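Local coordinates for protein pectate lyase (Cellvibrio cellulosa, PDB 1GXM) that cleaves polygalacturonate (pectate) by anti-beta-elimination, the chain here being the family 10 polysaccharide lyase catalytic module of a longer protein, at residues 175-178 / 179-183. Residues are numbered along the deposited sequence; the frame is centred on the assembly and turned at random.
Sequences TDYI and LKAQW
Asp176 and Lys180, one helical turn apart, form an i to i+4 salt bridge on the outer side of the last turn of helix 161-181. NZ of Lys180 lies 3.0 Å from OD1 of Asp176, reaching it from the syn side and 25° out of the carboxylate plane; its second bond, to OD2 of Asp176, is weak. The lysine chain runs nearly straight out to CE and bends only at its last torsion (chi4 58°), which turns NZ back onto the carboxylate.

Backbone bonds show where the helix ends. Leu179 N to Thr175 O and Lys180 N to Asp176 O are regular i to i+4 bonds, each with an N-H...O angle of 160°. Ala181 N reaches Tyr177 O at 2.8 Å and also makes a weak i to i+3 bond to Ile178 O. That same oxygen takes a weak bond from Gln182 N (3.1 Å) and a further one from Trp192 NE1, and Gln182 is the first residue to leave helical backbone angles.

Apolar contacts are few. CB of Ala181 approaches CE1 of the Tyr177 ring obliquely at 3.7 Å, while Thr175 and Leu179 point the same way, CG2 to CD1 4.2 Å.

Around this turn, Ile178 packs on helix 219-226, Leu179 on helix 233-246, and Thr175 on both. Tyr177 and Ala181 meet His196 of strand 195-196, with Tyr177 OH bonded to Gly197 O. Beyond the helix end, Trp183 pairs through its backbone with Thr190 and Val191, beside the short strands 184-185 and 188-189 that follow the helix in this catalytic module.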
# COMPACT_ATOMS: atom_id res chain seq x y z
N THR A 175 -2.54 -10.55 6.80
CA THR A 175 -3.19 -11.29 5.75
C THR A 175 -4.62 -11.63 6.14
O THR A 175 -5.53 -11.51 5.33
CB THR A 175 -2.41 -12.57 5.46
OG1 THR A 175 -1.11 -12.23 4.98
CG2 THR A 175 -3.04 -13.33 4.32
N ASP A 176 -4.80 -12.10 7.36
CA ASP A 176 -6.11 -12.39 7.88
C ASP A 176 -7.00 -11.16 7.77
O ASP A 176 -8.15 -11.25 7.36
CB ASP A 176 -5.99 -12.88 9.32
CG ASP A 176 -7.29 -13.37 9.87
OD1 ASP A 176 -7.73 -14.46 9.45
OD2 ASP A 176 -7.94 -12.71 10.70
N TYR A 177 -6.47 -10.00 8.20
CA TYR A 177 -7.21 -8.76 8.08
C TYR A 177 -7.68 -8.50 6.65
O TYR A 177 -8.84 -8.19 6.39
CB TYR A 177 -6.38 -7.56 8.60
CG TYR A 177 -7.21 -6.33 8.56
CD1 TYR A 177 -7.29 -5.57 7.40
CD2 TYR A 177 -8.01 -5.98 9.63
CE1 TYR A 177 -8.12 -4.52 7.32
CE2 TYR A 177 -8.84 -4.91 9.56
CZ TYR A 177 -8.90 -4.17 8.39
OH TYR A 177 -9.76 -3.11 8.29
N ILE A 178 -6.74 -8.59 5.73
CA ILE A 178 -7.01 -8.32 4.33
C ILE A 178 -8.11 -9.24 3.80
O ILE A 178 -9.02 -8.81 3.13
CB ILE A 178 -5.72 -8.43 3.52
CG1 ILE A 178 -4.84 -7.21 3.81
CG2 ILE A 178 -6.01 -8.56 2.04
CD1 ILE A 178 -3.45 -7.37 3.35
N LEU A 179 -8.04 -10.50 4.16
CA LEU A 179 -9.02 -11.46 3.70
C LEU A 179 -10.41 -11.15 4.27
O LEU A 179 -11.40 -11.23 3.56
CB LEU A 179 -8.61 -12.87 4.07
CG LEU A 179 -7.38 -13.40 3.36
CD1 LEU A 179 -6.96 -14.73 3.97
CD2 LEU A 179 -7.59 -13.52 1.85
N LYS A 180 -10.47 -10.77 5.55
CA LYS A 180 -11.74 -10.41 6.18
C LYS A 180 -12.30 -9.10 5.65
O LYS A 180 -13.51 -8.89 5.60
CB LYS A 180 -11.58 -10.35 7.69
CG LYS A 180 -11.58 -11.71 8.32
CD LYS A 180 -11.29 -11.60 9.79
CE LYS A 180 -11.51 -12.94 10.48
NZ LYS A 180 -10.65 -13.97 9.89
N ALA A 181 -11.41 -8.20 5.23
CA ALA A 181 -11.83 -6.88 4.79
C ALA A 181 -12.29 -6.86 3.34
O ALA A 181 -12.99 -5.94 2.92
CB ALA A 181 -10.72 -5.88 4.99
N GLN A 182 -11.87 -7.84 2.57
CA GLN A 182 -12.16 -7.87 1.15
C GLN A 182 -13.66 -7.79 0.96
O GLN A 182 -14.42 -8.53 1.58
CB GLN A 182 -11.57 -9.11 0.51
CG GLN A 182 -11.59 -9.08 -1.02
CD GLN A 182 -10.82 -10.24 -1.63
OE1 GLN A 182 -10.40 -11.15 -0.91
NE2 GLN A 182 -10.63 -10.21 -2.93
N TRP A 183 -14.09 -6.88 0.12
CA TRP A 183 -15.49 -6.52 0.03
C TRP A 183 -16.29 -7.51 -0.78
O TRP A 183 -15.92 -7.85 -1.89
CB TRP A 183 -15.63 -5.13 -0.57
CG TRP A 183 -17.03 -4.69 -0.70
CD1 TRP A 183 -17.73 -4.59 -1.84
CD2 TRP A 183 -17.89 -4.26 0.35
NE1 TRP A 183 -19.00 -4.13 -1.58
CE2 TRP A 183 -19.12 -3.90 -0.24
CE3 TRP A 183 -17.74 -4.10 1.74
CZ2 TRP A 183 -20.19 -3.43 0.50
CZ3 TRP A 183 -18.81 -3.64 2.47
CH2 TRP A 183 -20.02 -3.31 1.85